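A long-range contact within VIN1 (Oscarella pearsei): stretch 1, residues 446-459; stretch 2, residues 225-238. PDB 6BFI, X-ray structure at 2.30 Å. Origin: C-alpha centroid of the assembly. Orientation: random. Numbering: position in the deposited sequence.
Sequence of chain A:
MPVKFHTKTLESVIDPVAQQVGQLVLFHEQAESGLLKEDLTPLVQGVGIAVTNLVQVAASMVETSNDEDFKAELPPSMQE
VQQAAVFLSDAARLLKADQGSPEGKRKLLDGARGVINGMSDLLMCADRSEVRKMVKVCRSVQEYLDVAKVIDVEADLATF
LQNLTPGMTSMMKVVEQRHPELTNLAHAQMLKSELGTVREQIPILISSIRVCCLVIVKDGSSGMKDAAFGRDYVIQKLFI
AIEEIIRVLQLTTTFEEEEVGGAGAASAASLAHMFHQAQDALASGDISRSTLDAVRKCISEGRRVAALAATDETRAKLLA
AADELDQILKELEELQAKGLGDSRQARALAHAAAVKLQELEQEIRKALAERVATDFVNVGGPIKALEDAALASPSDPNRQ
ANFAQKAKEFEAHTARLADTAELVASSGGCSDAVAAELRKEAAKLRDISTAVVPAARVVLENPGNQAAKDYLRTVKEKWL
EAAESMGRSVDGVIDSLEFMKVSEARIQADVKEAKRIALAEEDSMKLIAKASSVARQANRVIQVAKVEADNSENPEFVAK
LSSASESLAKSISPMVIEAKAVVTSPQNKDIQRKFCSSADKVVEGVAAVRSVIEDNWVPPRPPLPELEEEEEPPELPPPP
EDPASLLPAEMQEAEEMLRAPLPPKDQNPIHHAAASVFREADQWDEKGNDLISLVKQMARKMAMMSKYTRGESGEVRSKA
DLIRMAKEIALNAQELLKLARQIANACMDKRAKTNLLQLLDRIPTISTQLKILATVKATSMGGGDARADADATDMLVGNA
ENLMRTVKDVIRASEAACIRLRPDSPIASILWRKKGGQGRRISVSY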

ATOM      1  N   ARG A 446      14.475   0.284 -11.889  1.00 50.49           N
ATOM      2  CA  ARG A 446      15.115  -0.594 -12.865  1.00 53.88           C
ATOM      3  C   ARG A 446      14.712  -0.210 -14.286  1.00 52.54           C
ATOM      4  O   ARG A 446      15.565  -0.075 -15.181  1.00 52.40           O
ATOM      5  CB  ARG A 446      14.749  -2.052 -12.582  1.00 56.59           C
ATOM      6  CG  ARG A 446      15.220  -2.584 -11.233  1.00 60.12           C
ATOM      7  CD  ARG A 446      14.903  -4.068 -11.101  1.00 64.55           C
ATOM      8  NE  ARG A 446      15.649  -4.705 -10.020  1.00 71.63           N
ATOM      9  CZ  ARG A 446      15.122  -5.060  -8.854  1.00 78.83           C
ATOM     10  NH1 ARG A 446      13.835  -4.845  -8.609  1.00 81.54           N
ATOM     11  NH2 ARG A 446      15.881  -5.633  -7.930  1.00 81.25           N
ATOM     12  N   ASP A 447      13.407  -0.009 -14.502  1.00 49.85           N
ATOM     13  CA  ASP A 447      12.904   0.278 -15.841  1.00 55.88           C
ATOM     14  C   ASP A 447      13.543   1.537 -16.418  1.00 53.16           C
ATOM     15  O   ASP A 447      14.032   1.529 -17.554  1.00 52.08           O
ATOM     16  CB  ASP A 447      11.382   0.407 -15.811  1.00 60.49           C
ATOM     17  CG  ASP A 447      10.794   0.657 -17.185  1.00 63.54           C
ATOM     18  OD1 ASP A 447      10.763  -0.292 -17.999  1.00 63.22           O
ATOM     19  OD2 ASP A 447      10.361   1.798 -17.449  1.00 66.67           O
ATOM     20  N   ILE A 448      13.556   2.630 -15.650  1.00 51.81           N
ATOM     21  CA  ILE A 448      14.174   3.856 -16.146  1.00 53.46           C
ATOM     22  C   ILE A 448      15.687   3.699 -16.230  1.00 54.69           C
ATOM     23  O   ILE A 448      16.344   4.363 -17.041  1.00 60.14           O
ATOM     24  CB  ILE A 448      13.774   5.064 -15.278  1.00 56.83           C
ATOM     25  CG1 ILE A 448      14.265   6.369 -15.911  1.00 57.25           C
ATOM     26  CG2 ILE A 448      14.328   4.928 -13.869  1.00 59.78           C
ATOM     27  CD1 ILE A 448      13.869   6.534 -17.370  1.00 58.08           C
ATOM     28  N   SER A 449      16.265   2.813 -15.417  1.00 52.46           N
ATOM     29  CA  SER A 449      17.698   2.561 -15.509  1.00 48.65           C
ATOM     30  C   SER A 449      18.068   1.920 -16.840  1.00 51.89           C
ATOM     31  O   SER A 449      19.199   2.087 -17.314  1.00 52.07           O
ATOM     32  CB  SER A 449      18.157   1.681 -14.347  1.00 51.30           C
ATOM     33  OG  SER A 449      17.949   2.328 -13.102  1.00 59.29           O
ATOM     34  N   THR A 450      17.136   1.188 -17.464  1.00 48.79           N
ATOM     35  CA  THR A 450      17.444   0.606 -18.770  1.00 48.87           C
ATOM     36  C   THR A 450      17.735   1.662 -19.836  1.00 51.89           C
ATOM     37  O   THR A 450      18.360   1.340 -20.853  1.00 48.59           O
ATOM     38  CB  THR A 450      16.301  -0.289 -19.258  1.00 55.89           C
ATOM     39  OG1 THR A 450      15.166   0.516 -19.605  1.00 57.39           O
ATOM     40  CG2 THR A 450      15.907  -1.293 -18.182  1.00 58.30           C
ATOM     41  N   ALA A 451      17.310   2.908 -19.634  1.00 48.78           N
ATOM     42  CA  ALA A 451      17.450   3.949 -20.643  1.00 47.53           C
ATOM     43  C   ALA A 451      18.635   4.875 -20.403  1.00 52.96           C
ATOM     44  O   ALA A 451      18.897   5.749 -21.236  1.00 51.26           O
ATOM     45  CB  ALA A 451      16.165   4.778 -20.725  1.00 42.24           C
ATOM     46  N   VAL A 452      19.361   4.706 -19.299  1.00 55.88           N
ATOM     47  CA  VAL A 452      20.427   5.641 -18.956  1.00 51.61           C
ATOM     48  C   VAL A 452      21.660   5.410 -19.825  1.00 51.88           C
ATOM     49  O   VAL A 452      22.214   6.350 -20.405  1.00 47.98           O
ATOM     50  CB  VAL A 452      20.756   5.535 -17.455  1.00 47.30           C
ATOM     51  CG1 VAL A 452      22.070   6.228 -17.142  1.00 43.65           C
ATOM     52  CG2 VAL A 452      19.626   6.132 -16.631  1.00 47.48           C
ATOM     53  N   VAL A 453      22.111   4.155 -19.925  1.00 54.41           N
ATOM     54  CA  VAL A 453      23.304   3.868 -20.730  1.00 53.82           C
ATOM     55  C   VAL A 453      23.089   4.167 -22.203  1.00 58.50           C
ATOM     56  O   VAL A 453      23.998   4.735 -22.832  1.00 60.26           O
ATOM     57  CB  VAL A 453      23.781   2.428 -20.466  1.00 51.62           C
ATOM     58  CG1 VAL A 453      24.918   2.065 -21.408  1.00 50.34           C
ATOM     59  CG2 VAL A 453      24.224   2.275 -19.013  1.00 47.91           C
ATOM     60  N   PRO A 454      21.956   3.822 -22.834  1.00 58.18           N
ATOM     61  CA  PRO A 454      21.796   4.173 -24.257  1.00 54.62           C
ATOM     62  C   PRO A 454      21.898   5.663 -24.538  1.00 56.15           C
ATOM     63  O   PRO A 454      22.545   6.057 -25.519  1.00 63.24           O
ATOM     64  CB  PRO A 454      20.404   3.623 -24.592  1.00 57.96           C
ATOM     65  CG  PRO A 454      20.233   2.485 -23.663  1.00 57.02           C
ATOM     66  CD  PRO A 454      20.875   2.925 -22.381  1.00 56.16           C
ATOM     67  N   ALA A 455      21.283   6.507 -23.707  1.00 51.74           N
ATOM     68  CA  ALA A 455      21.338   7.948 -23.943  1.00 52.62           C
ATOM     69  C   ALA A 455      22.761   8.474 -23.803  1.00 51.91           C
ATOM     70  O   ALA A 455      23.256   9.215 -24.665  1.00 60.78           O
ATOM     71  CB  ALA A 455      20.395   8.672 -22.982  1.00 45.82           C
ATOM     72  N   ALA A 456      23.438   8.093 -22.717  1.00 49.70           N
ATOM     73  CA  ALA A 456      24.827   8.499 -22.533  1.00 52.36           C
ATOM     74  C   ALA A 456      25.710   7.983 -23.659  1.00 52.31           C
ATOM     75  O   ALA A 456      26.709   8.623 -24.003  1.00 62.70           O
ATOM     76  CB  ALA A 456      25.345   8.012 -21.181  1.00 51.46           C
ATOM     77  N   ARG A 457      25.360   6.838 -24.246  1.00 49.93           N
ATOM     78  CA  ARG A 457      26.120   6.328 -25.380  1.00 52.18           C
ATOM     79  C   ARG A 457      25.833   7.115 -26.653  1.00 57.10           C
ATOM     80  O   ARG A 457      26.714   7.234 -27.510  1.00 56.02           O
ATOM     81  CB  ARG A 457      25.823   4.843 -25.595  1.00 53.58           C
ATOM     82  CG  ARG A 457      26.916   4.101 -26.353  1.00 62.54           C
ATOM     83  CD  ARG A 457      26.593   2.625 -26.525  1.00 66.47           C
ATOM     84  NE  ARG A 457      26.509   1.918 -25.251  1.00 64.34           N
ATOM     85  CZ  ARG A 457      27.538   1.317 -24.663  1.00 66.31           C
ATOM     86  NH1 ARG A 457      28.737   1.339 -25.231  1.00 66.46           N
ATOM     87  NH2 ARG A 457      27.371   0.693 -23.504  1.00 65.94           N
ATOM     88  N   VAL A 458      24.619   7.657 -26.796  1.00 54.94           N
ATOM     89  CA  VAL A 458      24.350   8.561 -27.909  1.00 58.71           C
ATOM     90  C   VAL A 458      25.169   9.833 -27.762  1.00 62.99           C
ATOM     91  O   VAL A 458      25.724  10.345 -28.744  1.00 70.09           O
ATOM     92  CB  VAL A 458      22.846   8.874 -28.015  1.00 59.49           C
ATOM     93  CG1 VAL A 458      22.598   9.909 -29.114  1.00 56.40           C
ATOM     94  CG2 VAL A 458      22.052   7.609 -28.286  1.00 59.18           C
ATOM     95  N   VAL A 459      25.258  10.368 -26.542  1.00 54.62           N
ATOM     96  CA  VAL A 459      26.085  11.554 -26.340  1.00 60.34           C
ATOM     97  C   VAL A 459      27.552  11.235 -26.602  1.00 61.78           C
ATOM     98  O   VAL A 459      28.269  12.020 -27.234  1.00 60.74           O
ATOM     99  CB  VAL A 459      25.874  12.129 -24.930  1.00 55.28           C
ATOM    100  CG1 VAL A 459      26.927  13.188 -24.627  1.00 57.40           C
ATOM    101  CG2 VAL A 459      24.489  12.722 -24.819  1.00 54.42           C
TER
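Stretch 2 225-238: KDAAFGRDYVIQKL

Stretch 2 is helical throughout, from Lys 225 to Leu 238, and belongs to a longer helix. Stretch 1 starts in one helix and is in a second from Val 452. This second helix and stretch 2 run in roughly opposite directions. Their N-to-C directions differ by 140°, the signed crossing angle is -140°, and the axes approach to 8.3 Å. The early residues of stretch 1 meet the C-terminal part of stretch 2, and the late residues meet its start: Asp 447 lies near Lys 237, Ala 451 near Gly 230, and Pro 454 near Asp 226.

Asp 447 makes the polar anchor. Tyr 233 OH donates a hydrogen bond to Asp 447 OD2 at 2.6 Å. Lys 237 NZ forms a long salt bridge to Asp 447 OD2, 3.8 Å, and also donates to Tyr 233 OH at 3.0 Å. The tyrosine hydroxyl thus links lysine and aspartate. Ile 448 packs beside it, with Ile 448 CD1 4.0 Å from Tyr 233 CE2.

Thr 450 turns its OG1 back to Asp 447 O, 2.6 Å, in a hydrogen bond within the stretch. Thr 450 OG1 lies 3.6 Å from Tyr 233 CE1. Ala 451 CB sits over a face of the Tyr 233 ring, 4.1 Å from the ring centroid, a CH-pi contact. Here the backbones are close: Ala 451 CA is 6.1 Å from Gly 230 CA.

The backbones draw closer still at Pro 454, whose CA is 4.9 Å from Asp 226 CA. Pro 454 CG packs on Phe 229 CD1 at 3.5 Å, and Pro 454 O is 3.4 Å from Asp 226 CB. Arg 457 CD reaches Asp 226 OD2 at 3.1 Å, but Arg 457 NE stays 4.1 Å from Asp 226 OD2, too far for a salt bridge. Val 458 closes the contact, with Val 458 CG2 3.5 Å from Asp 226 CB and 3.9 Å from Ala 227 CB.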

ATOM      1  N   LYS A 225      21.189   3.345 -33.159  1.00 71.04           N
ATOM      2  CA  LYS A 225      20.506   2.252 -32.475  1.00 72.93           C
ATOM      3  C   LYS A 225      20.092   2.649 -31.063  1.00 69.17           C
ATOM      4  O   LYS A 225      18.989   2.312 -30.617  1.00 66.98           O
ATOM      5  CB  LYS A 225      21.399   1.013 -32.442  1.00 77.24           C
ATOM      6  CG  LYS A 225      21.114   0.007 -33.545  1.00 82.95           C
ATOM      7  CD  LYS A 225      22.250  -0.993 -33.682  1.00 90.53           C
ATOM      8  CE  LYS A 225      22.652  -1.573 -32.332  1.00 93.80           C
ATOM      9  NZ  LYS A 225      23.887  -2.402 -32.437  1.00 97.90           N
ATOM     10  N   ASP A 226      20.956   3.371 -30.347  1.00 67.48           N
ATOM     11  CA  ASP A 226      20.656   3.718 -28.961  1.00 66.52           C
ATOM     12  C   ASP A 226      19.658   4.866 -28.866  1.00 64.01           C
ATOM     13  O   ASP A 226      18.829   4.892 -27.950  1.00 61.66           O
ATOM     14  CB  ASP A 226      21.946   4.062 -28.216  1.00 71.11           C
ATOM     15  CG  ASP A 226      22.882   2.880 -28.102  1.00 78.10           C
ATOM     16  OD1 ASP A 226      22.407   1.775 -27.765  1.00 82.16           O
ATOM     17  OD2 ASP A 226      24.091   3.048 -28.362  1.00 81.63           O
ATOM     18  N   ALA A 227      19.723   5.824 -29.794  1.00 61.87           N
ATOM     19  CA  ALA A 227      18.715   6.879 -29.829  1.00 60.08           C
ATOM     20  C   ALA A 227      17.345   6.298 -30.151  1.00 50.49           C
ATOM     21  O   ALA A 227      16.340   6.632 -29.505  1.00 48.88           O
ATOM     22  CB  ALA A 227      19.106   7.947 -30.852  1.00 61.54           C
ATOM     23  N   ALA A 228      17.292   5.413 -31.152  1.00 51.84           N
ATOM     24  CA  ALA A 228      16.052   4.711 -31.458  1.00 59.02           C
ATOM     25  C   ALA A 228      15.577   3.898 -30.262  1.00 57.04           C
ATOM     26  O   ALA A 228      14.371   3.805 -30.005  1.00 61.37           O
ATOM     27  CB  ALA A 228      16.247   3.812 -32.679  1.00 53.78           C
ATOM     28  N   PHE A 229      16.512   3.310 -29.511  1.00 56.25           N
ATOM     29  CA  PHE A 229      16.137   2.576 -28.309  1.00 52.21           C
ATOM     30  C   PHE A 229      15.486   3.497 -27.287  1.00 47.94           C
ATOM     31  O   PHE A 229      14.480   3.134 -26.672  1.00 48.13           O
ATOM     32  CB  PHE A 229      17.354   1.880 -27.699  1.00 57.61           C
ATOM     33  CG  PHE A 229      17.053   1.146 -26.417  1.00 61.50           C
ATOM     34  CD1 PHE A 229      17.188   1.776 -25.189  1.00 59.81           C
ATOM     35  CD2 PHE A 229      16.627  -0.172 -26.442  1.00 65.38           C
ATOM     36  CE1 PHE A 229      16.908   1.106 -24.014  1.00 63.45           C
ATOM     37  CE2 PHE A 229      16.346  -0.848 -25.269  1.00 67.78           C
ATOM     38  CZ  PHE A 229      16.486  -0.207 -24.054  1.00 67.15           C
ATOM     39  N   GLY A 230      16.055   4.686 -27.078  1.00 48.01           N
ATOM     40  CA  GLY A 230      15.447   5.624 -26.148  1.00 50.20           C
ATOM     41  C   GLY A 230      14.043   6.016 -26.565  1.00 53.23           C
ATOM     42  O   GLY A 230      13.089   5.914 -25.780  1.00 57.21           O
ATOM     43  N   ARG A 231      13.895   6.452 -27.820  1.00 55.40           N
ATOM     44  CA  ARG A 231      12.581   6.829 -28.330  1.00 51.85           C
ATOM     45  C   ARG A 231      11.571   5.699 -28.153  1.00 48.14           C
ATOM     46  O   ARG A 231      10.500   5.896 -27.570  1.00 43.08           O
ATOM     47  CB  ARG A 231      12.691   7.226 -29.801  1.00 53.71           C
ATOM     48  CG  ARG A 231      11.362   7.520 -30.466  1.00 54.57           C
ATOM     49  CD  ARG A 231      11.515   7.477 -31.972  1.00 55.30           C
ATOM     50  NE  ARG A 231      12.007   6.174 -32.412  1.00 54.29           N
ATOM     51  CZ  ARG A 231      12.561   5.943 -33.597  1.00 59.29           C
ATOM     52  NH1 ARG A 231      12.705   6.933 -34.470  1.00 62.25           N
ATOM     53  NH2 ARG A 231      12.978   4.722 -33.905  1.00 62.27           N
ATOM     54  N   ASP A 232      11.909   4.500 -28.635  1.00 50.97           N
ATOM     55  CA  ASP A 232      10.976   3.379 -28.555  1.00 53.21           C
ATOM     56  C   ASP A 232      10.710   2.967 -27.112  1.00 55.61           C
ATOM     57  O   ASP A 232       9.644   2.417 -26.813  1.00 58.79           O
ATOM     58  CB  ASP A 232      11.507   2.192 -29.359  1.00 56.39           C
ATOM     59  CG  ASP A 232      11.705   2.527 -30.827  1.00 56.82           C
ATOM     60  OD1 ASP A 232      11.134   3.538 -31.286  1.00 59.60           O
ATOM     61  OD2 ASP A 232      12.429   1.780 -31.520  1.00 54.99           O
ATOM     62  N   TYR A 233      11.662   3.217 -26.213  1.00 52.93           N
ATOM     63  CA  TYR A 233      11.417   2.992 -24.796  1.00 49.02           C
ATOM     64  C   TYR A 233      10.326   3.921 -24.287  1.00 48.95           C
ATOM     65  O   TYR A 233       9.421   3.491 -23.557  1.00 49.42           O
ATOM     66  CB  TYR A 233      12.709   3.186 -24.000  1.00 48.18           C
ATOM     67  CG  TYR A 233      12.503   3.320 -22.506  1.00 49.16           C
ATOM     68  CD1 TYR A 233      12.381   2.198 -21.698  1.00 50.19           C
ATOM     69  CD2 TYR A 233      12.439   4.572 -21.904  1.00 47.40           C
ATOM     70  CE1 TYR A 233      12.194   2.317 -20.334  1.00 50.56           C
ATOM     71  CE2 TYR A 233      12.254   4.701 -20.543  1.00 44.39           C
ATOM     72  CZ  TYR A 233      12.130   3.570 -19.760  1.00 49.25           C
ATOM     73  OH  TYR A 233      11.943   3.693 -18.400  1.00 45.56           O
ATOM     74  N   VAL A 234      10.388   5.201 -24.665  1.00 45.60           N
ATOM     75  CA  VAL A 234       9.341   6.124 -24.230  1.00 45.88           C
ATOM     76  C   VAL A 234       8.007   5.763 -24.877  1.00 48.33           C
ATOM     77  O   VAL A 234       6.947   5.839 -24.237  1.00 48.83           O
ATOM     78  CB  VAL A 234       9.750   7.577 -24.527  1.00 46.92           C
ATOM     79  CG1 VAL A 234       8.679   8.539 -24.038  1.00 40.01           C
ATOM     80  CG2 VAL A 234      11.093   7.891 -23.874  1.00 45.46           C
ATOM     81  N   ILE A 235       8.036   5.349 -26.146  1.00 51.70           N
ATOM     82  CA  ILE A 235       6.809   4.927 -26.818  1.00 49.26           C
ATOM     83  C   ILE A 235       6.190   3.739 -26.096  1.00 47.84           C
ATOM     84  O   ILE A 235       4.965   3.653 -25.949  1.00 46.85           O
ATOM     85  CB  ILE A 235       7.088   4.603 -28.296  1.00 50.01           C
ATOM     86  CG1 ILE A 235       7.673   5.821 -29.009  1.00 51.37           C
ATOM     87  CG2 ILE A 235       5.814   4.145 -28.993  1.00 51.81           C
ATOM     88  CD1 ILE A 235       8.075   5.556 -30.444  1.00 50.93           C
ATOM     89  N   GLN A 236       7.023   2.801 -25.635  1.00 48.37           N
ATOM     90  CA  GLN A 236       6.493   1.629 -24.950  1.00 51.22           C
ATOM     91  C   GLN A 236       5.968   1.986 -23.565  1.00 47.22           C
ATOM     92  O   GLN A 236       4.960   1.431 -23.120  1.00 43.46           O
ATOM     93  CB  GLN A 236       7.556   0.533 -24.859  1.00 60.57           C
ATOM     94  CG  GLN A 236       7.320  -0.638 -25.805  1.00 71.20           C
ATOM     95  CD  GLN A 236       6.029  -1.387 -25.510  1.00 74.40           C
ATOM     96  OE1 GLN A 236       5.496  -1.318 -24.403  1.00 77.85           O
ATOM     97  NE2 GLN A 236       5.521  -2.107 -26.505  1.00 72.46           N
ATOM     98  N   LYS A 237       6.639   2.905 -22.864  1.00 47.21           N
ATOM     99  CA  LYS A 237       6.127   3.345 -21.570  1.00 50.00           C
ATOM    100  C   LYS A 237       4.753   3.993 -21.722  1.00 53.07           C
ATOM    101  O   LYS A 237       3.824   3.697 -20.956  1.00 53.46           O
ATOM    102  CB  LYS A 237       7.118   4.305 -20.906  1.00 51.16           C
ATOM    103  CG  LYS A 237       6.643   4.821 -19.557  1.00 58.39           C
ATOM    104  CD  LYS A 237       7.710   5.630 -18.832  1.00 65.36           C
ATOM    105  CE  LYS A 237       8.813   4.746 -18.272  1.00 70.22           C
ATOM    106  NZ  LYS A 237       9.790   5.523 -17.450  1.00 70.98           N
ATOM    107  N   LEU A 238       4.602   4.870 -22.720  1.00 48.65           N
ATOM    108  CA  LEU A 238       3.294   5.464 -22.983  1.00 47.84           C
ATOM    109  C   LEU A 238       2.267   4.400 -23.355  1.00 50.43           C
ATOM    110  O   LEU A 238       1.132   4.418 -22.860  1.00 56.23           O
ATOM    111  CB  LEU A 238       3.407   6.509 -24.092  1.00 48.32           C
ATOM    112  CG  LEU A 238       3.948   7.882 -23.695  1.00 48.89           C
ATOM    113  CD1 LEU A 238       4.317   8.690 -24.930  1.00 50.89           C
ATOM    114  CD2 LEU A 238       2.923   8.629 -22.858  1.00 47.36           C
TER